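Local coordinates for protein methyltransferase (Streptococcus mutans, PDB 2B78) that probably transfers methyl groups from S-adenosylmethionine, possibly to RNA, although its substrate is not established, at residues I291-F296 / E302-S307; K343-G348 / K379-K384; L217-Y222 / F273-Y278; M336-F341 / L357-L362; F366-N369 / S374-Y377. All coordinates share one frame; numbering follows the deposited sequence.

Contacts 2, 3 and 4 all pack a helix against the seven-stranded sheet of the methyltransferase fold. Contact 3 lies nearest the S-adenosyl-L-homocysteine site, with the side chain of Phe276 about 4 Å from that of Val272. Contact 1, whose centre is about 13 Å from that of contact 3, also lies near that site, unoccupied here: the side chain of Pro294 is about 6 Å from that of Asp242. At the far end of the sheet, contacts 2 and 4 share helix 338-349, their centres about 8 Å apart, and contact 1 touches both. Contact 5, about 12 Å from contact 4 between centres, is nested in the loop closed by contact 2 and bonds outside that sheet.

Contact 1 (I291-F296 / E302-S307)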
# COMPACT_ATOMS: atom_id res chain seq x y z
N ILE A 291 -10.22 10.66 4.57
CA ILE A 291 -8.98 11.39 4.37
C ILE A 291 -7.89 10.36 4.10
O ILE A 291 -7.61 9.49 4.93
CB ILE A 291 -8.66 12.21 5.64
CG1 ILE A 291 -9.90 13.02 6.04
CG2 ILE A 291 -7.46 13.12 5.39
CD1 ILE A 291 -9.76 13.77 7.35
N ASP A 292 -7.25 10.46 2.93
CA ASP A 292 -6.22 9.50 2.57
C ASP A 292 -5.15 10.12 1.67
O ASP A 292 -5.05 9.79 0.48
CB ASP A 292 -6.89 8.31 1.87
CG ASP A 292 -5.92 7.19 1.55
OD1 ASP A 292 -5.08 6.86 2.41
OD2 ASP A 292 -6.02 6.62 0.43
N PRO A 293 -4.32 11.01 2.23
CA PRO A 293 -3.25 11.68 1.47
C PRO A 293 -2.23 10.68 0.93
O PRO A 293 -1.86 9.73 1.62
CB PRO A 293 -2.66 12.65 2.49
CG PRO A 293 -2.91 11.96 3.79
CD PRO A 293 -4.31 11.45 3.63
N PRO A 294 -1.76 10.89 -0.31
CA PRO A 294 -0.78 10.03 -0.98
C PRO A 294 0.52 9.88 -0.21
O PRO A 294 1.04 10.85 0.35
CB PRO A 294 -0.56 10.74 -2.32
CG PRO A 294 -1.80 11.52 -2.52
CD PRO A 294 -2.09 12.05 -1.14
N SER A 295 1.06 8.66 -0.18
CA SER A 295 2.31 8.41 0.51
C SER A 295 3.43 8.46 -0.53
O SER A 295 4.61 8.29 -0.20
CB SER A 295 2.29 7.02 1.17
OG SER A 295 1.16 6.85 2.03
N PHE A 296 3.04 8.69 -1.78
CA PHE A 296 3.97 8.76 -2.92
C PHE A 296 5.41 8.51 -2.52
O PHE A 296 6.04 7.55 -2.98
CB PHE A 296 3.87 10.12 -3.60
CG PHE A 296 2.80 10.21 -4.65
CD1 PHE A 296 1.77 11.15 -4.54
CD2 PHE A 296 2.84 9.38 -5.77
CE1 PHE A 296 0.79 11.27 -5.54
CE2 PHE A 296 1.89 9.49 -6.77
CZ PHE A 296 0.85 10.44 -6.66
N GLU A 302 7.06 17.16 -3.49
CA GLU A 302 7.03 16.67 -2.11
C GLU A 302 5.59 16.71 -1.64
O GLU A 302 5.06 17.77 -1.30
CB GLU A 302 7.91 17.55 -1.22
N VAL A 303 4.96 15.54 -1.63
CA VAL A 303 3.56 15.42 -1.23
C VAL A 303 3.28 15.53 0.29
O VAL A 303 4.11 15.18 1.14
CB VAL A 303 2.99 14.08 -1.77
CG1 VAL A 303 3.74 12.91 -1.15
CG2 VAL A 303 1.50 13.99 -1.49
N PHE A 304 2.10 16.05 0.60
CA PHE A 304 1.64 16.25 1.98
C PHE A 304 2.43 15.50 3.06
O PHE A 304 2.65 14.29 2.97
CB PHE A 304 0.15 15.87 2.06
CG PHE A 304 -0.49 16.24 3.36
CD1 PHE A 304 -0.28 15.47 4.50
CD2 PHE A 304 -1.31 17.36 3.45
CE1 PHE A 304 -0.86 15.82 5.71
CE2 PHE A 304 -1.90 17.72 4.66
CZ PHE A 304 -1.67 16.94 5.79
N SER A 305 2.84 16.23 4.09
CA SER A 305 3.59 15.67 5.22
C SER A 305 2.64 15.12 6.28
O SER A 305 2.07 15.88 7.06
CB SER A 305 4.48 16.74 5.86
OG SER A 305 5.01 16.27 7.09
N VAL A 306 2.47 13.81 6.30
CA VAL A 306 1.59 13.18 7.27
C VAL A 306 2.09 13.38 8.70
O VAL A 306 1.36 13.85 9.57
CB VAL A 306 1.47 11.66 7.01
CG1 VAL A 306 0.69 10.98 8.13
CG2 VAL A 306 0.77 11.43 5.67
N SER A 307 3.35 13.02 8.92
CA SER A 307 3.96 13.12 10.23
C SER A 307 3.83 14.51 10.85
O SER A 307 3.75 14.63 12.07
CB SER A 307 5.45 12.75 10.14
OG SER A 307 6.15 13.65 9.30
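Val303 fits against Pro294 and Phe296 with both of its methyl groups, and the closest packing of the contact is here. Its CG1 takes the crowded position between backbone N and carbonyl carbon (chi1 63°) and lies 3.7 Å from CB of Phe296, while CG2 lies 3.9 Å from CB of Pro294 and also comes near the edge of the Phe296 ring. The carbonyl oxygen of Pro294 rests against both methyls. Yet this end is the one turned to solvent: Val303 and Phe296 are exposed, and residues 297-301, which join the two segments, are not modelled. The inner half is more buried but more loosely spaced. CB of Pro293 is 4.2 Å from CD1 of Phe304, approaching that ring obliquely, and CG of Pro293 is 4.2 Å from CG2 of Val306, the two side chains crossing at about a right angle. The sequence Asp-Pro-Pro-Ser-Phe after strand 286-291 resembles the (Asp/Asn)-Pro-Pro-aromatic motif IV of many nucleic-acid methyltransferases, with Ser at the aromatic position. Asp292 bonds to Ser330 and Gln199. Ser305 caps helix 306-319 through Lys308 N; Pro293 rests on Tyr310 of that helix, and Val306 reaches Thr331 at the end of strand 325-331.

Contact 2 (K343-G348 / K379-K384)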
# COMPACT_ATOMS: atom_id res chain seq x y z
N LYS A 343 -1.72 10.29 17.45
CA LYS A 343 -1.38 11.57 18.07
C LYS A 343 -1.67 12.76 17.17
O LYS A 343 -2.01 13.85 17.65
CB LYS A 343 0.10 11.59 18.49
CG LYS A 343 0.40 10.81 19.78
CD LYS A 343 1.83 11.07 20.26
CE LYS A 343 2.12 10.38 21.59
NZ LYS A 343 2.08 8.89 21.49
N GLN A 344 -1.54 12.56 15.86
CA GLN A 344 -1.81 13.61 14.89
C GLN A 344 -3.31 13.84 14.82
O GLN A 344 -3.78 14.97 14.67
CB GLN A 344 -1.29 13.19 13.51
CG GLN A 344 0.17 13.54 13.30
CD GLN A 344 0.37 15.04 13.27
OE1 GLN A 344 -0.13 15.72 12.37
NE2 GLN A 344 1.10 15.56 14.25
N ILE A 345 -4.07 12.75 14.93
CA ILE A 345 -5.52 12.84 14.90
C ILE A 345 -6.00 13.55 16.17
O ILE A 345 -6.82 14.48 16.09
CB ILE A 345 -6.14 11.42 14.80
CG1 ILE A 345 -5.74 10.78 13.47
CG2 ILE A 345 -7.65 11.52 14.90
CD1 ILE A 345 -6.23 9.36 13.29
N GLU A 346 -5.48 13.14 17.32
CA GLU A 346 -5.86 13.77 18.58
C GLU A 346 -5.57 15.26 18.55
O GLU A 346 -6.36 16.06 19.05
CB GLU A 346 -5.11 13.13 19.75
CG GLU A 346 -5.55 11.72 20.05
CD GLU A 346 -7.04 11.64 20.36
OE1 GLU A 346 -7.43 12.04 21.47
OE2 GLU A 346 -7.82 11.20 19.48
N LYS A 347 -4.45 15.63 17.93
CA LYS A 347 -4.05 17.03 17.83
C LYS A 347 -5.10 17.82 17.04
O LYS A 347 -5.44 18.94 17.40
CB LYS A 347 -2.68 17.13 17.15
CG LYS A 347 -2.06 18.52 17.21
CD LYS A 347 -0.67 18.55 16.58
CE LYS A 347 -0.12 19.97 16.50
NZ LYS A 347 1.27 20.02 15.94
N GLY A 348 -5.61 17.22 15.97
CA GLY A 348 -6.62 17.89 15.17
C GLY A 348 -7.96 18.03 15.86
O GLY A 348 -8.68 19.02 15.66
N LYS A 379 -2.59 2.27 7.98
CA LYS A 379 -3.27 2.56 9.24
C LYS A 379 -4.54 3.31 8.89
O LYS A 379 -4.48 4.38 8.29
CB LYS A 379 -2.38 3.42 10.14
CG LYS A 379 -1.15 2.70 10.66
CD LYS A 379 -0.15 3.66 11.24
CE LYS A 379 0.75 4.23 10.16
NZ LYS A 379 1.63 3.16 9.59
N VAL A 380 -5.69 2.74 9.23
CA VAL A 380 -6.95 3.39 8.93
C VAL A 380 -7.80 3.41 10.19
O VAL A 380 -8.16 2.35 10.72
CB VAL A 380 -7.72 2.67 7.80
CG1 VAL A 380 -8.96 3.48 7.41
CG2 VAL A 380 -6.80 2.50 6.59
N PHE A 381 -8.10 4.61 10.66
CA PHE A 381 -8.91 4.80 11.86
C PHE A 381 -10.30 5.27 11.51
O PHE A 381 -10.46 6.23 10.75
CB PHE A 381 -8.26 5.84 12.77
CG PHE A 381 -7.19 5.29 13.67
CD1 PHE A 381 -7.50 4.36 14.66
CD2 PHE A 381 -5.88 5.74 13.55
CE1 PHE A 381 -6.52 3.88 15.52
CE2 PHE A 381 -4.88 5.27 14.41
CZ PHE A 381 -5.20 4.34 15.41
N THR A 382 -11.31 4.60 12.06
CA THR A 382 -12.69 4.99 11.84
C THR A 382 -13.09 5.64 13.17
O THR A 382 -13.08 4.97 14.20
CB THR A 382 -13.59 3.77 11.53
OG1 THR A 382 -13.19 3.18 10.29
CG2 THR A 382 -15.05 4.20 11.42
N ILE A 383 -13.43 6.92 13.12
CA ILE A 383 -13.77 7.69 14.31
C ILE A 383 -15.14 8.35 14.26
O ILE A 383 -15.49 8.99 13.26
CB ILE A 383 -12.74 8.81 14.53
CG1 ILE A 383 -11.33 8.21 14.54
CG2 ILE A 383 -13.04 9.56 15.82
CD1 ILE A 383 -10.23 9.23 14.38
N LYS A 384 -15.91 8.22 15.34
CA LYS A 384 -17.24 8.83 15.41
C LYS A 384 -17.24 10.07 16.29
O LYS A 384 -16.56 10.11 17.32
CB LYS A 384 -18.27 7.85 15.96
CG LYS A 384 -19.66 8.47 16.01
CD LYS A 384 -20.71 7.51 16.49
CE LYS A 384 -22.08 8.16 16.42
NZ LYS A 384 -22.38 8.61 15.03
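Ile345 meets Phe381 and Ile383 in a purely apolar contact, its CG2 making the closest approach to Ile383 and its CD1 that to Phe381. CG2 and the CD1 of Ile383 reach toward each other tip to tip and stand 3.5 Å apart, tighter than usual for two carbons. CD1 of Ile345 lies 3.6 Å from CD2 of Phe381 and meets that ring obliquely. Because CG1 of Ile345 is anti to the carbonyl carbon (chi1 -64°) and the chain then extends, CD1 projects beyond CG2 and can also approach CD1 of Ile383, at 4.1 Å. These residues join helix 338-349 to one face of the Rossmann-like sheet, whose strand order 3-2-1-4-5-7-6 is that of class I methyltransferases; strand 379-384 is the reversed strand between 325-331 and 355-360. Aromatic packing continues sheetward of the helix, where Phe381 and Tyr356 of strand 355-360 meet edge-to-face. Polar interactions surround the apolar core. Glu346 OE2 is hydrogen-bonded to both Tyr356 OH and His354 NE2, linking the helix to the neighbouring strand, and Gln344 OE1 accepts from His311 N of helix 306-319. At the start of the strand, Lys379 NZ bonds to Tyr377 O.

Contact 3 (L217-Y222 / F273-Y278); sequences LNLFSY and FDYFKY
Leu217 and Leu219, which project from the same face of strand 215-219, meet Tyr275 and Phe276 of helix 272-281. CD1 of Leu217 lies 3.7 Å from CE2 of Tyr275, the two side chains sliding past each other in opposite directions. CD1 of Leu219 touches the far end of the other ring, 3.5 Å from CZ and 3.8 Å from CE1 of Phe276, while its second methyl, CD2, stays 4.5 Å from CD2 of Tyr275. Each methyl approaches its ring obliquely. The CB of Tyr275 points at the strand, and its CG is anti to the backbone N (chi1 -169°), which extends the ring along Leu217. Phe276 starts off to one side, and only the end of its ring comes in to Leu219.

In the next shell, CD1 of Phe273 lies in the plane of the Phe276 ring, at its edge, and Gln316 of helix 306-319 touches Phe276 as well. The buried phenol of Tyr275 is satisfied by a hydrogen bond to Tyr286 OH at the start of strand 286-291. Asp271 OD2 accepts from Asp274 N at the beginning of the helix.

The axes of strand 217-219 and helix segment 273-278 are 11.0 Å apart at closest and run roughly antiparallel, at 151°, as expected where a crossover helix covers a parallel sheet. Helix 272-281 links strand 265-269 to strand 286-291 in a Rossmann-like methyltransferase fold, and Asp271 and Val272 at its N-terminal end bind S-adenosyl-L-homocysteine in another structure of this protein.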
# COMPACT_ATOMS: atom_id res chain seq x y z
N LEU A 217 -17.58 12.65 1.69
CA LEU A 217 -16.55 13.50 1.10
C LEU A 217 -15.26 12.68 1.14
O LEU A 217 -14.80 12.26 2.20
CB LEU A 217 -16.36 14.79 1.89
CG LEU A 217 -15.18 15.65 1.41
CD1 LEU A 217 -15.48 16.23 0.03
CD2 LEU A 217 -14.94 16.76 2.41
N ASN A 218 -14.69 12.45 -0.03
CA ASN A 218 -13.47 11.66 -0.15
C ASN A 218 -12.31 12.58 -0.56
O ASN A 218 -12.23 13.01 -1.70
CB ASN A 218 -13.72 10.57 -1.18
CG ASN A 218 -12.55 9.63 -1.36
OD1 ASN A 218 -11.67 9.54 -0.50
ND2 ASN A 218 -12.54 8.91 -2.47
N LEU A 219 -11.43 12.89 0.39
CA LEU A 219 -10.30 13.78 0.12
C LEU A 219 -9.06 13.02 -0.36
O LEU A 219 -8.73 11.95 0.17
CB LEU A 219 -9.97 14.59 1.38
CG LEU A 219 -11.15 15.42 1.92
CD1 LEU A 219 -10.74 16.12 3.20
CD2 LEU A 219 -11.60 16.44 0.88
N PHE A 220 -8.37 13.58 -1.36
CA PHE A 220 -7.19 12.94 -1.95
C PHE A 220 -7.69 11.63 -2.57
O PHE A 220 -7.06 10.57 -2.46
CB PHE A 220 -6.13 12.63 -0.88
CG PHE A 220 -5.58 13.85 -0.19
CD1 PHE A 220 -4.66 14.68 -0.83
CD2 PHE A 220 -6.00 14.18 1.10
CE1 PHE A 220 -4.17 15.83 -0.20
CE2 PHE A 220 -5.52 15.33 1.74
CZ PHE A 220 -4.59 16.16 1.09
N SER A 221 -8.83 11.73 -3.24
CA SER A 221 -9.53 10.61 -3.87
C SER A 221 -8.75 9.73 -4.85
O SER A 221 -9.04 8.53 -4.98
CB SER A 221 -10.76 11.16 -4.60
OG SER A 221 -10.32 12.10 -5.57
N TYR A 222 -7.77 10.32 -5.53
CA TYR A 222 -6.93 9.64 -6.52
C TYR A 222 -7.78 9.22 -7.73
O TYR A 222 -7.80 9.93 -8.74
CB TYR A 222 -6.19 8.44 -5.89
CG TYR A 222 -5.32 7.69 -6.88
CD1 TYR A 222 -4.58 8.36 -7.85
CD2 TYR A 222 -5.30 6.29 -6.89
CE1 TYR A 222 -3.85 7.65 -8.82
CE2 TYR A 222 -4.58 5.58 -7.86
CZ TYR A 222 -3.86 6.27 -8.82
OH TYR A 222 -3.20 5.57 -9.79
N PHE A 273 -6.81 21.82 0.71
CA PHE A 273 -7.00 22.93 1.64
C PHE A 273 -7.88 23.98 0.99
O PHE A 273 -8.67 24.64 1.67
CB PHE A 273 -5.66 23.52 2.06
CG PHE A 273 -4.92 22.67 3.05
CD1 PHE A 273 -5.41 22.50 4.35
CD2 PHE A 273 -3.77 21.98 2.68
CE1 PHE A 273 -4.75 21.67 5.26
CE2 PHE A 273 -3.11 21.14 3.59
CZ PHE A 273 -3.60 20.98 4.88
N ASP A 274 -7.76 24.14 -0.32
CA ASP A 274 -8.61 25.11 -1.01
C ASP A 274 -10.05 24.61 -0.95
O ASP A 274 -10.99 25.42 -0.91
CB ASP A 274 -8.19 25.30 -2.48
CG ASP A 274 -6.93 26.15 -2.62
OD1 ASP A 274 -6.61 26.94 -1.71
OD2 ASP A 274 -6.25 26.02 -3.67
N TYR A 275 -10.23 23.29 -0.94
CA TYR A 275 -11.58 22.77 -0.87
C TYR A 275 -12.17 22.97 0.53
O TYR A 275 -13.37 23.19 0.67
CB TYR A 275 -11.64 21.28 -1.22
CG TYR A 275 -13.08 20.82 -1.39
CD1 TYR A 275 -13.78 21.13 -2.56
CD2 TYR A 275 -13.76 20.19 -0.36
CE1 TYR A 275 -15.14 20.82 -2.69
CE2 TYR A 275 -15.12 19.87 -0.48
CZ TYR A 275 -15.80 20.19 -1.65
OH TYR A 275 -17.14 19.90 -1.78
N PHE A 276 -11.33 22.90 1.56
CA PHE A 276 -11.81 23.10 2.92
C PHE A 276 -12.39 24.50 3.01
O PHE A 276 -13.48 24.70 3.55
CB PHE A 276 -10.68 22.94 3.94
CG PHE A 276 -10.41 21.50 4.34
CD1 PHE A 276 -11.45 20.65 4.68
CD2 PHE A 276 -9.10 21.03 4.42
CE1 PHE A 276 -11.20 19.34 5.09
CE2 PHE A 276 -8.84 19.72 4.84
CZ PHE A 276 -9.89 18.88 5.18
N LYS A 277 -11.66 25.47 2.46
CA LYS A 277 -12.10 26.87 2.47
C LYS A 277 -13.37 27.09 1.65
O LYS A 277 -14.23 27.90 2.01
CB LYS A 277 -10.98 27.76 1.92
CG LYS A 277 -11.36 29.24 1.87
CD LYS A 277 -10.18 30.10 1.45
CE LYS A 277 -10.54 31.58 1.54
NZ LYS A 277 -9.39 32.45 1.16
N TYR A 278 -13.48 26.39 0.53
CA TYR A 278 -14.64 26.48 -0.36
C TYR A 278 -15.86 25.94 0.37
O TYR A 278 -16.96 26.49 0.29
CB TYR A 278 -14.39 25.64 -1.62
CG TYR A 278 -15.40 25.86 -2.73
CD1 TYR A 278 -15.38 27.03 -3.48
CD2 TYR A 278 -16.36 24.90 -3.03
CE1 TYR A 278 -16.29 27.24 -4.52
CE2 TYR A 278 -17.29 25.10 -4.06
CZ TYR A 278 -17.25 26.28 -4.80
OH TYR A 278 -18.15 26.49 -5.82

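Contact 4 (M336-F341 / L357-L362)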
# COMPACT_ATOMS: atom_id res chain seq x y z
N MET A 336 5.45 6.44 9.84
CA MET A 336 4.63 6.79 11.00
C MET A 336 4.10 5.56 11.73
O MET A 336 3.56 4.64 11.11
CB MET A 336 3.43 7.65 10.58
CG MET A 336 3.65 9.15 10.71
SD MET A 336 2.10 9.98 11.15
CE MET A 336 2.52 10.67 12.74
N THR A 337 4.23 5.55 13.05
CA THR A 337 3.72 4.43 13.83
C THR A 337 2.23 4.66 14.06
O THR A 337 1.71 5.76 13.81
CB THR A 337 4.41 4.31 15.22
OG1 THR A 337 4.09 5.47 16.00
CG2 THR A 337 5.92 4.21 15.06
N VAL A 338 1.55 3.63 14.54
CA VAL A 338 0.13 3.72 14.83
C VAL A 338 -0.09 4.80 15.89
O VAL A 338 -1.03 5.59 15.79
CB VAL A 338 -0.43 2.38 15.35
CG1 VAL A 338 -1.78 2.59 16.01
CG2 VAL A 338 -0.55 1.39 14.20
N SER A 339 0.77 4.82 16.91
CA SER A 339 0.63 5.80 17.98
C SER A 339 0.93 7.22 17.51
O SER A 339 0.25 8.17 17.92
CB SER A 339 1.52 5.43 19.18
OG SER A 339 2.88 5.35 18.81
N GLN A 340 1.93 7.37 16.65
CA GLN A 340 2.27 8.69 16.11
C GLN A 340 1.11 9.23 15.29
O GLN A 340 0.81 10.44 15.32
CB GLN A 340 3.47 8.60 15.18
CG GLN A 340 4.82 8.72 15.86
CD GLN A 340 5.94 8.67 14.85
OE1 GLN A 340 6.12 7.68 14.13
NE2 GLN A 340 6.72 9.76 14.78
N PHE A 341 0.46 8.34 14.56
CA PHE A 341 -0.68 8.69 13.72
C PHE A 341 -1.83 9.11 14.61
O PHE A 341 -2.45 10.16 14.40
CB PHE A 341 -1.07 7.50 12.84
CG PHE A 341 -2.15 7.81 11.82
CD1 PHE A 341 -2.15 9.02 11.14
CD2 PHE A 341 -3.15 6.88 11.54
CE1 PHE A 341 -3.14 9.30 10.19
CE2 PHE A 341 -4.14 7.15 10.60
CZ PHE A 341 -4.13 8.37 9.92
N LEU A 357 -13.79 3.94 16.66
CA LEU A 357 -14.59 2.75 16.43
C LEU A 357 -13.75 1.58 15.94
O LEU A 357 -14.06 0.43 16.23
CB LEU A 357 -15.69 3.04 15.41
CG LEU A 357 -16.76 4.09 15.75
CD1 LEU A 357 -17.77 4.16 14.62
CD2 LEU A 357 -17.45 3.73 17.06
N ASP A 358 -12.69 1.88 15.21
CA ASP A 358 -11.88 0.80 14.66
C ASP A 358 -10.54 1.23 14.06
O ASP A 358 -10.32 2.40 13.79
CB ASP A 358 -12.70 0.10 13.58
CG ASP A 358 -11.97 -1.07 12.97
OD1 ASP A 358 -11.77 -2.07 13.69
OD2 ASP A 358 -11.60 -0.99 11.78
N LEU A 359 -9.64 0.26 13.90
CA LEU A 359 -8.33 0.47 13.28
C LEU A 359 -8.13 -0.73 12.37
O LEU A 359 -8.22 -1.87 12.80
CB LEU A 359 -7.20 0.51 14.31
CG LEU A 359 -5.76 0.37 13.77
CD1 LEU A 359 -5.44 1.49 12.77
CD2 LEU A 359 -4.77 0.41 14.92
N GLN A 360 -7.91 -0.47 11.08
CA GLN A 360 -7.68 -1.55 10.13
C GLN A 360 -6.30 -1.32 9.56
O GLN A 360 -5.87 -0.17 9.39
CB GLN A 360 -8.72 -1.50 8.99
CG GLN A 360 -10.17 -1.59 9.45
CD GLN A 360 -11.16 -1.34 8.32
OE1 GLN A 360 -11.34 -2.18 7.43
NE2 GLN A 360 -11.80 -0.18 8.35
N GLN A 361 -5.59 -2.39 9.27
CA GLN A 361 -4.26 -2.26 8.70
C GLN A 361 -4.16 -3.19 7.50
O GLN A 361 -5.18 -3.56 6.92
CB GLN A 361 -3.18 -2.54 9.75
CG GLN A 361 -3.27 -1.57 10.94
CD GLN A 361 -1.99 -1.45 11.74
OE1 GLN A 361 -1.00 -0.87 11.28
NE2 GLN A 361 -1.99 -2.01 12.94
N LEU A 362 -2.95 -3.57 7.12
CA LEU A 362 -2.78 -4.41 5.93
C LEU A 362 -3.53 -5.72 5.94
O LEU A 362 -3.59 -6.43 6.96
CB LEU A 362 -1.29 -4.69 5.67
CG LEU A 362 -0.41 -3.49 5.29
CD1 LEU A 362 1.01 -3.97 5.15
CD2 LEU A 362 -0.90 -2.83 3.99
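Val338 opens helix 338-349, just after the N-cap Thr337, whose capping box is made with Gln340, and packs against Leu359 and Gln361 at the outermost strand, 355-360, of the Rossmann-like sheet. The two methyls of Val338 divide the work. CG1, placed anti to the backbone N (chi1 164°), reaches toward CD2 of Leu359 tip to tip at 3.9 Å. CG2, anti to the carbonyl carbon and beside the backbone N, lies against the amide end of Gln361, with CD of that residue 4.0 Å away; the two side chains cross at a slant. This is a small surface contact, resting on partly exposed residues, and Lys379 of the adjoining strand 379-384 packs against both Val338 and Gln361. Leu359 also touches Phe381 on that strand. Earlier in the edge strand, Leu357 and Asp358 both face Thr382 in a classic beta bulge. At the start of the helix, Thr337 and Gln340 cap each other reciprocally: Gln340 N donates to Thr337 OG1 at 2.9 Å, and Thr337 N donates to Gln340 OE1 at 3.0 Å with an N-H...O angle of 162°, the donor tilted 20° from the carbonyl plane.

Contact 5 (F366-N369 / S374-Y377)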
# COMPACT_ATOMS: atom_id res chain seq x y z
N PHE A 366 -1.13 -8.65 1.75
CA PHE A 366 -0.01 -7.73 1.90
C PHE A 366 0.64 -8.22 3.20
O PHE A 366 0.62 -7.54 4.23
CB PHE A 366 -0.51 -6.29 2.05
CG PHE A 366 -0.84 -5.63 0.73
CD1 PHE A 366 0.02 -4.68 0.18
CD2 PHE A 366 -2.00 -5.96 0.04
CE1 PHE A 366 -0.27 -4.08 -1.04
CE2 PHE A 366 -2.31 -5.36 -1.18
CZ PHE A 366 -1.44 -4.41 -1.72
N ALA A 367 1.19 -9.43 3.12
CA ALA A 367 1.82 -10.10 4.26
C ALA A 367 2.79 -9.24 5.05
O ALA A 367 3.67 -8.58 4.50
CB ALA A 367 2.52 -11.39 3.81
N VAL A 368 2.62 -9.26 6.36
CA VAL A 368 3.51 -8.50 7.22
C VAL A 368 4.45 -9.47 7.92
O VAL A 368 4.14 -10.65 8.09
CB VAL A 368 2.72 -7.73 8.29
CG1 VAL A 368 1.82 -6.68 7.64
CG2 VAL A 368 1.88 -8.70 9.11
N ASN A 369 5.62 -8.97 8.31
CA ASN A 369 6.56 -9.78 9.05
C ASN A 369 6.06 -9.62 10.48
O ASN A 369 6.10 -8.51 11.03
CB ASN A 369 7.98 -9.22 8.89
CG ASN A 369 9.00 -9.97 9.71
OD1 ASN A 369 8.66 -10.90 10.44
ND2 ASN A 369 10.26 -9.56 9.59
N SER A 374 6.47 -2.80 12.23
CA SER A 374 6.67 -1.58 11.46
C SER A 374 6.43 -1.82 9.97
O SER A 374 6.29 -0.87 9.19
CB SER A 374 8.09 -1.03 11.69
OG SER A 374 9.07 -1.79 10.99
N SER A 375 6.41 -3.08 9.56
CA SER A 375 6.17 -3.40 8.16
C SER A 375 4.70 -3.18 7.83
O SER A 375 4.32 -3.05 6.67
CB SER A 375 6.56 -4.85 7.87
OG SER A 375 5.81 -5.73 8.68
N ASN A 376 3.85 -3.16 8.86
CA ASN A 376 2.43 -2.95 8.64
C ASN A 376 2.18 -1.45 8.49
O ASN A 376 1.71 -0.78 9.42
CB ASN A 376 1.63 -3.51 9.83
CG ASN A 376 0.21 -3.83 9.45
OD1 ASN A 376 -0.28 -3.33 8.45
ND2 ASN A 376 -0.46 -4.68 10.24
N TYR A 377 2.47 -0.93 7.30
CA TYR A 377 2.36 0.49 7.02
C TYR A 377 0.98 1.14 6.90
O TYR A 377 0.84 2.34 7.14
CB TYR A 377 3.18 0.82 5.77
CG TYR A 377 2.71 0.13 4.50
CD1 TYR A 377 1.64 0.64 3.78
CD2 TYR A 377 3.34 -1.02 4.02
CE1 TYR A 377 1.21 0.04 2.60
CE2 TYR A 377 2.92 -1.63 2.84
CZ TYR A 377 1.85 -1.09 2.14
OH TYR A 377 1.43 -1.67 0.96
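Tyr377 meets the Phe366 ring obliquely, neither face-on nor edge-on: the phenol oxygen leads, with Tyr377 OH 3.4 Å from CD1 and 3.6 Å from CE1 of Phe366. Arg98 and Asn101 of strand 96-101 also touch the Phe366 side chain. The third flat group is the amide of Asn376, one face of which carries a methyl of Val368, whose CG1 is 3.7 Å from CG of Asn376 and 4.0 Å from each of its OD1 and ND2. The polar atoms of this amide have other partners: OD1 bonds to Leu362 N and ND2 to Glu373 OE2, which should limit its rotation. Asn376 is also the centre of an inverse gamma turn.

The single hydrogen bond between the segments runs from Asn369 N to Ser375 OG, fairly long at 3.3 Å and bent to 149°. Ser375 OG stands between its backbone N and carbonyl carbon (chi1 60°), where it meets Asn369 N and lies 3.7 Å from CB of Val368. The same hydroxyl bonds to Asp372 O, tying back the connection between the segments.

Asn369 bonds through OD1 to Gln371 N and through ND2 to Gly17 O, while Ala367 O accepts from Asn101, so the loop is tied both to Gly17, next to helix 8-16, and to strand 96-101. Since Asp372 O can only accept, the Ser375 hydroxyl donates to it and accepts from Asn369 N, acting in both roles at once, while the Tyr377 hydroxyl, brushing Phe366, finds its polar partner in Asp198 OD2.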